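Local coordinates for DUF411 domain-containing protein (Pseudomonas aeruginosa, PDB 6WIS) that probably takes part in bacterial copper resistance, binding four copper ions in a cysteine-bridged cluster, at residues Y49-C54 and G84-G89; K62-H67 and L74-R79; H67-D72 and Y106-L111. One frame throughout, in Å; residues are numbered along the deposited sequence.

Overall arrangement
Following the chain from the N terminus, contact 1 begins in the loop after helix 38-45. It closes on residues 84-89 and brackets a loop of 29 residues. Contact 2 lies wholly within that loop, joining strand 62-65 to helix 70-77 over a gap of six residues. Contact 3 starts at His67, which it shares with contact 2, and closes on strand 106-111. It crosses both other contacts along the chain. All three reach one mixed sheet, in which strands 62-65, 84-86 and 106-111 are consecutive. Each also includes a ligand of the same copper ion: Cys54 in contact 1, and His67 in contacts 2 and 3.

Contact 1: residues Y49-C54 and G84-G89; sequences YSMGSC and GAAVPG. With CU (copper (II) ion), chain C; CU (copper (II) ion), chain D.
Gly52 and Ser53 hold Gly89 at both its N and its O. Gly89 N donates to Gly52 O at 3.0 Å, and the N-H points almost straight at the oxygen (178°). The donor sits 23° off the carbonyl plane. Ser53 OG is anti to its backbone N (chi1 -173°), and it gives a hydrogen bond to Gly89 O. The modelled length of 2.5 Å from Ser53 OG to Gly89 O is very short and its exact value is doubtful. Beside these polar bonds, selenomethionine Met51 and Pro88 run alongside each other in the same direction, with Met51 CG 3.6 Å from Pro88 CG. Ala86 CB comes up to Met51 O at 3.9 Å. That carbonyl oxygen is buried with no polar partner in the model.

The order of strands 29-34, 4-9, 55-59 and 62-65 in the sheet is consistent with a thioredoxin-like fold. Loop 49-54 leads into strand 55-59. Residues 87-89 continue from strand 84-86 as a loop.

One residue on from Ser53, Cys54 SG bridges two copper ions, at 2.3 Å from each. Cys15 and His67 complete the site of one, Cys16 and His55 that of the other. Further out, Glu65 OE2 accepts a hydrogen bond from Ser53 N, which helps to position the residue just before the copper ligand.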
# COMPACT_ATOMS: atom_id res chain seq x y z
N TYR A 49 13.98 -2.19 -1.65
CA TYR A 49 14.34 -3.32 -0.81
C TYR A 49 13.76 -3.26 0.60
O TYR A 49 12.91 -4.09 0.96
CB TYR A 49 15.88 -3.39 -0.80
CG TYR A 49 16.47 -4.56 -0.07
CD1 TYR A 49 16.10 -5.86 -0.38
CD2 TYR A 49 17.43 -4.36 0.92
CE1 TYR A 49 16.65 -6.95 0.30
CE2 TYR A 49 17.98 -5.44 1.60
CZ TYR A 49 17.59 -6.72 1.29
OH TYR A 49 18.15 -7.78 1.97
N SER A 50 14.17 -2.28 1.41
CA SER A 50 13.70 -2.22 2.80
C SER A 50 12.46 -1.34 2.96
O SER A 50 12.26 -0.72 4.02
CB SER A 50 14.82 -1.73 3.72
OG SER A 50 14.84 -0.31 3.72
N MSE A 51 11.63 -1.33 1.93
CA MSE A 51 10.37 -0.57 2.02
C MSE A 51 9.23 -1.57 1.80
O MSE A 51 8.12 -1.13 1.69
CB MSE A 51 10.34 0.53 0.98
CG MSE A 51 10.33 1.90 1.60
SE MSE A 51 10.37 3.34 0.31
CE MSE A 51 11.79 4.51 0.92
N GLY A 52 9.56 -2.85 1.75
CA GLY A 52 8.55 -3.87 1.51
C GLY A 52 7.61 -4.06 2.69
O GLY A 52 7.89 -3.71 3.83
N SER A 53 6.47 -4.66 2.39
CA SER A 53 5.45 -4.90 3.40
C SER A 53 4.86 -6.26 3.07
O SER A 53 5.48 -7.07 2.36
CB SER A 53 4.44 -3.74 3.41
OG SER A 53 3.52 -3.85 4.48
N CYS A 54 3.65 -6.52 3.57
CA CYS A 54 3.00 -7.82 3.45
C CYS A 54 2.14 -7.97 2.18
O CYS A 54 1.66 -9.07 1.88
CB CYS A 54 2.12 -8.04 4.69
SG CYS A 54 1.12 -6.54 5.02
N GLY A 84 4.67 5.49 -6.84
CA GLY A 84 4.23 4.56 -5.81
C GLY A 84 4.28 5.22 -4.45
O GLY A 84 4.88 6.29 -4.27
N ALA A 85 3.60 4.59 -3.49
CA ALA A 85 3.68 4.98 -2.09
C ALA A 85 3.73 3.72 -1.25
O ALA A 85 3.14 2.70 -1.61
CB ALA A 85 2.50 5.84 -1.66
N ALA A 86 4.47 3.78 -0.14
CA ALA A 86 4.72 2.63 0.72
C ALA A 86 4.51 3.02 2.17
O ALA A 86 4.90 4.12 2.60
CB ALA A 86 6.17 2.08 0.57
N VAL A 87 3.89 2.11 2.93
CA VAL A 87 4.03 2.05 4.38
C VAL A 87 4.85 0.80 4.69
O VAL A 87 4.30 -0.31 4.68
CB VAL A 87 2.68 2.02 5.11
CG1 VAL A 87 2.92 1.84 6.61
CG2 VAL A 87 1.85 3.28 4.80
N PRO A 88 6.15 0.92 4.92
CA PRO A 88 6.98 -0.28 5.11
C PRO A 88 6.56 -1.07 6.35
O PRO A 88 6.03 -0.52 7.31
CB PRO A 88 8.39 0.28 5.26
CG PRO A 88 8.34 1.62 4.60
CD PRO A 88 6.96 2.15 4.88
N GLY A 89 6.80 -2.38 6.31
CA GLY A 89 6.48 -3.15 7.49
C GLY A 89 4.98 -3.27 7.72
O GLY A 89 4.16 -3.25 6.79
CU CU C . -0.66 -7.08 3.74
CU CU D . -0.57 -6.67 6.56

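Contact 2: residues K62-H67 and L74-R79; sequences KFVEGH and LKLRER. With CU (copper (II) ion), chain D; ZN (zinc ion), chain N.
Lys62 carries the polar part of this contact, reaching from strand 62-65 to the end of helix 70-77, where it meets Leu76. Its CB points toward the helix. CG is set beside the backbone N and anti to the carbonyl carbon (chi1 -49°), and from there the chain runs on extended. Lys62 CD passes 4.1 Å from Leu76 CD1, as the two side chains run past one another, pointing opposite ways. Lys62 CE comes within 4.1 Å of both Leu76 O and Arg79 O. At the tip, Lys62 NZ donates a hydrogen bond to Leu76 O at 3.1 Å, from 23° off the plane of that carbonyl. Arg79 N also bonds to Leu76 O, from the opposite face, so two donors hold this oxygen as the helix ends. Lys62 NZ has a further hydrogen bond, to Leu82 O. Lys62 NZ also lies 2.7 Å from Arg79 O. An ammonium group set among backbone oxygens at a helix C terminus is probably favoured by the helix dipole.

Leu76 supplies the apolar part. Its branch CD2 rests 3.6 Å from Phe63 O and 3.9 Å from Val64 CG2. The other, CD1, lies beside the lysine chain. Arg77 and Arg79 at the edge are turned to other partners, in salt bridges with Asp60 and Asp81.

The contact joins the first strand and the helix of a beta-alpha-beta unit, strand 62-65, helix 70-77 and strand 84-86. Leu76 also touches Ala85 of strand 84-86, and Arg77 touches Ile59 of strand 55-59, so the helix spans strands on both sides of 62-65.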
# COMPACT_ATOMS: atom_id res chain seq x y z
N LYS A 62 0.67 2.62 -10.66
CA LYS A 62 1.53 2.95 -9.52
C LYS A 62 1.36 1.89 -8.43
O LYS A 62 0.29 1.30 -8.28
CB LYS A 62 1.17 4.33 -8.97
CG LYS A 62 1.08 5.40 -10.07
CD LYS A 62 0.88 6.78 -9.46
CE LYS A 62 0.94 7.87 -10.56
NZ LYS A 62 0.94 9.19 -9.88
N PHE A 63 2.43 1.64 -7.67
CA PHE A 63 2.37 0.62 -6.63
C PHE A 63 1.94 1.22 -5.29
O PHE A 63 2.18 2.39 -4.99
CB PHE A 63 3.71 -0.13 -6.47
CG PHE A 63 4.87 0.70 -5.93
CD1 PHE A 63 4.96 1.01 -4.58
CD2 PHE A 63 5.90 1.09 -6.79
CE1 PHE A 63 6.02 1.74 -4.11
CE2 PHE A 63 6.97 1.81 -6.32
CZ PHE A 63 7.04 2.14 -4.98
N VAL A 64 1.29 0.38 -4.48
CA VAL A 64 0.77 0.75 -3.17
C VAL A 64 1.30 -0.35 -2.25
O VAL A 64 0.80 -1.48 -2.28
CB VAL A 64 -0.76 0.81 -3.13
CG1 VAL A 64 -1.26 1.12 -1.71
CG2 VAL A 64 -1.31 1.87 -4.17
N GLU A 65 2.35 -0.06 -1.50
CA GLU A 65 3.05 -1.07 -0.72
C GLU A 65 2.56 -0.99 0.72
O GLU A 65 2.74 0.03 1.39
CB GLU A 65 4.56 -0.87 -0.79
CG GLU A 65 5.37 -1.95 -0.07
CD GLU A 65 5.29 -3.31 -0.76
OE1 GLU A 65 4.79 -3.34 -1.91
OE2 GLU A 65 5.71 -4.35 -0.17
N GLY A 66 1.94 -2.05 1.20
CA GLY A 66 1.54 -2.06 2.59
C GLY A 66 0.24 -1.33 2.90
O GLY A 66 -0.62 -1.05 2.04
N HIS A 67 0.08 -1.04 4.19
CA HIS A 67 -1.19 -0.57 4.74
C HIS A 67 -1.37 0.94 4.56
O HIS A 67 -1.51 1.70 5.51
CB HIS A 67 -1.28 -1.01 6.20
CG HIS A 67 -1.45 -2.49 6.36
ND1 HIS A 67 -2.69 -3.08 6.46
CD2 HIS A 67 -0.55 -3.50 6.36
CE1 HIS A 67 -2.54 -4.39 6.53
NE2 HIS A 67 -1.25 -4.68 6.47
N LEU A 74 -5.51 8.09 -2.89
CA LEU A 74 -6.03 9.14 -3.78
C LEU A 74 -4.99 10.24 -4.03
O LEU A 74 -4.85 10.72 -5.16
CB LEU A 74 -7.33 9.74 -3.20
CG LEU A 74 -8.53 8.82 -2.88
CD1 LEU A 74 -9.72 9.60 -2.27
CD2 LEU A 74 -8.99 7.98 -4.10
N LYS A 75 -4.23 10.63 -2.99
CA LYS A 75 -3.17 11.63 -3.20
C LYS A 75 -2.08 11.10 -4.12
O LYS A 75 -1.53 11.84 -4.95
CB LYS A 75 -2.53 12.06 -1.87
CG LYS A 75 -3.51 12.64 -0.87
CD LYS A 75 -2.82 12.96 0.47
N LEU A 76 -1.73 9.82 -3.96
CA LEU A 76 -0.77 9.18 -4.85
C LEU A 76 -1.21 9.30 -6.31
O LEU A 76 -0.41 9.65 -7.18
CB LEU A 76 -0.59 7.71 -4.46
CG LEU A 76 0.21 6.82 -5.41
CD1 LEU A 76 1.66 7.32 -5.50
CD2 LEU A 76 0.16 5.35 -4.94
N ARG A 77 -2.49 9.03 -6.57
CA ARG A 77 -3.01 9.03 -7.93
C ARG A 77 -2.86 10.38 -8.60
O ARG A 77 -2.67 10.45 -9.82
CB ARG A 77 -4.48 8.62 -7.94
CG ARG A 77 -4.69 7.17 -7.63
CD ARG A 77 -6.13 6.74 -7.81
NE ARG A 77 -6.52 6.62 -9.21
CZ ARG A 77 -7.43 7.39 -9.80
NH1 ARG A 77 -8.02 8.35 -9.11
NH2 ARG A 77 -7.73 7.21 -11.07
N GLU A 78 -2.94 11.47 -7.84
CA GLU A 78 -2.94 12.79 -8.45
C GLU A 78 -1.57 13.46 -8.46
O GLU A 78 -1.47 14.60 -8.90
CB GLU A 78 -3.98 13.68 -7.78
CG GLU A 78 -3.67 14.18 -6.41
CD GLU A 78 -4.94 14.62 -5.69
OE1 GLU A 78 -6.04 14.24 -6.16
OE2 GLU A 78 -4.85 15.34 -4.67
N ARG A 79 -0.51 12.78 -8.03
CA ARG A 79 0.83 13.36 -8.05
C ARG A 79 1.58 12.73 -9.23
O ARG A 79 2.05 11.59 -9.15
CB ARG A 79 1.55 13.14 -6.72
CG ARG A 79 0.96 13.95 -5.56
CD ARG A 79 1.74 15.25 -5.35
NE ARG A 79 3.17 14.99 -5.40
CZ ARG A 79 3.95 14.81 -4.32
NH1 ARG A 79 3.43 14.88 -3.10
NH2 ARG A 79 5.24 14.55 -4.48
CU CU D . -0.57 -6.67 6.56
ZN ZN N . -6.93 15.92 -4.35

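Contact 3: residues H67-D72 and Y106-L111. With CU (copper (II) ion), chain D.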
# COMPACT_ATOMS: atom_id res chain seq x y z
N HIS A 67 0.08 -1.04 4.19
CA HIS A 67 -1.19 -0.57 4.74
C HIS A 67 -1.37 0.94 4.56
O HIS A 67 -1.51 1.70 5.51
CB HIS A 67 -1.28 -1.01 6.20
CG HIS A 67 -1.45 -2.49 6.36
ND1 HIS A 67 -2.69 -3.08 6.46
CD2 HIS A 67 -0.55 -3.50 6.36
CE1 HIS A 67 -2.54 -4.39 6.53
NE2 HIS A 67 -1.25 -4.68 6.47
N VAL A 68 -1.37 1.36 3.29
CA VAL A 68 -1.59 2.78 2.94
C VAL A 68 -3.06 3.13 3.12
O VAL A 68 -3.93 2.41 2.58
CB VAL A 68 -1.15 3.05 1.50
CG1 VAL A 68 -1.35 4.55 1.18
CG2 VAL A 68 0.33 2.62 1.23
N PRO A 69 -3.40 4.20 3.83
CA PRO A 69 -4.82 4.58 3.95
C PRO A 69 -5.40 4.98 2.60
O PRO A 69 -4.70 5.52 1.73
CB PRO A 69 -4.78 5.78 4.91
CG PRO A 69 -3.53 5.51 5.76
CD PRO A 69 -2.55 4.99 4.74
N ALA A 70 -6.71 4.74 2.44
CA ALA A 70 -7.40 5.04 1.19
C ALA A 70 -7.17 6.48 0.73
O ALA A 70 -6.90 6.74 -0.45
CB ALA A 70 -8.89 4.75 1.33
N ALA A 71 -7.29 7.45 1.66
CA ALA A 71 -7.13 8.86 1.30
C ALA A 71 -5.74 9.17 0.75
O ALA A 71 -5.59 10.04 -0.12
CB ALA A 71 -7.41 9.76 2.50
N ASP A 72 -4.72 8.46 1.21
CA ASP A 72 -3.39 8.70 0.68
C ASP A 72 -3.16 8.01 -0.65
O ASP A 72 -2.32 8.46 -1.42
CB ASP A 72 -2.33 8.27 1.70
CG ASP A 72 -2.51 8.99 3.03
OD1 ASP A 72 -2.76 10.20 2.99
OD2 ASP A 72 -2.41 8.36 4.11
N TYR A 106 3.94 6.11 11.98
CA TYR A 106 4.36 5.70 10.64
C TYR A 106 4.11 6.83 9.65
O TYR A 106 3.37 7.78 9.92
CB TYR A 106 3.64 4.41 10.17
CG TYR A 106 2.15 4.56 9.84
CD1 TYR A 106 1.19 4.47 10.84
CD2 TYR A 106 1.72 4.75 8.52
CE1 TYR A 106 -0.17 4.59 10.54
CE2 TYR A 106 0.36 4.87 8.20
CZ TYR A 106 -0.57 4.79 9.22
OH TYR A 106 -1.91 4.90 8.93
N GLN A 107 4.77 6.72 8.50
CA GLN A 107 4.60 7.64 7.39
C GLN A 107 4.20 6.86 6.14
O GLN A 107 4.55 5.68 5.97
CB GLN A 107 5.89 8.42 7.10
CG GLN A 107 6.56 9.06 8.33
CD GLN A 107 7.97 9.57 8.04
OE1 GLN A 107 8.81 8.85 7.51
NE2 GLN A 107 8.23 10.82 8.39
N VAL A 108 3.44 7.51 5.28
CA VAL A 108 3.25 7.04 3.92
C VAL A 108 4.29 7.73 3.04
O VAL A 108 4.33 8.96 2.96
CB VAL A 108 1.82 7.34 3.42
CG1 VAL A 108 1.70 6.93 1.95
CG2 VAL A 108 0.79 6.61 4.29
N VAL A 109 5.16 6.95 2.43
CA VAL A 109 6.33 7.48 1.73
C VAL A 109 6.08 7.39 0.22
O VAL A 109 6.00 6.29 -0.35
CB VAL A 109 7.60 6.74 2.14
CG1 VAL A 109 8.83 7.35 1.46
CG2 VAL A 109 7.75 6.75 3.67
N GLY A 110 5.96 8.53 -0.44
CA GLY A 110 5.86 8.53 -1.88
C GLY A 110 7.23 8.43 -2.53
O GLY A 110 8.24 8.86 -1.98
N LEU A 111 7.27 7.79 -3.70
CA LEU A 111 8.55 7.61 -4.40
C LEU A 111 8.49 8.09 -5.84
O LEU A 111 7.54 7.78 -6.51
CB LEU A 111 8.85 6.11 -4.41
CG LEU A 111 9.18 5.55 -3.05
CD1 LEU A 111 9.30 4.04 -3.12
CD2 LEU A 111 10.46 6.18 -2.54
CU CU D . -0.57 -6.67 6.56
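Val108 meets Val68, Pro69 and Asp72 with two methyl groups, each placed by the torsion at CB. With chi1 at 175°, CG1 is anti to the backbone N, while CG2 lies beside the N. Val68 CG1 meets Val108 CG1 at 3.9 Å, the two side chains crossing at about a right angle. Val108 CG2 meets two other groups. Pro69 CD approaches Val108 CG2 tip to tip at 3.7 Å, and Asp72 OD2 is also 3.7 Å from that methyl. Tyr106 takes the less common setting, with CG between the backbone N and the carbonyl carbon (chi1 71°). Tyr106 OH lies 3.6 Å from Pro69 CG, again tip to tip.

The contact is therefore largely apolar, and Asp72 OD2 and Val68 O have partners outside it. The carboxylate oxygen Asp72 OD2 is hydrogen-bonded to Tyr123 OH. Tyr123 also stacks on the ring of Tyr106, so this residue of strand 117-123 touches both Asp72 and Tyr106. Val68 O accepts from Trp19 NE1, which ties the turn to helix 14-24.

Pro69 is the N-cap residue of helix 70-77. The contact thus sets the start of this helix against the sheet, a few residues after the copper ligand His67. Strand 106-111 runs antiparallel to its two neighbours in the sheet, strand 84-86 and strand 117-123. Val108 touches Val87, just past strand 84-86, and Leu120 of strand 117-123, with the N-terminal turn of helix 70-77 packed over it.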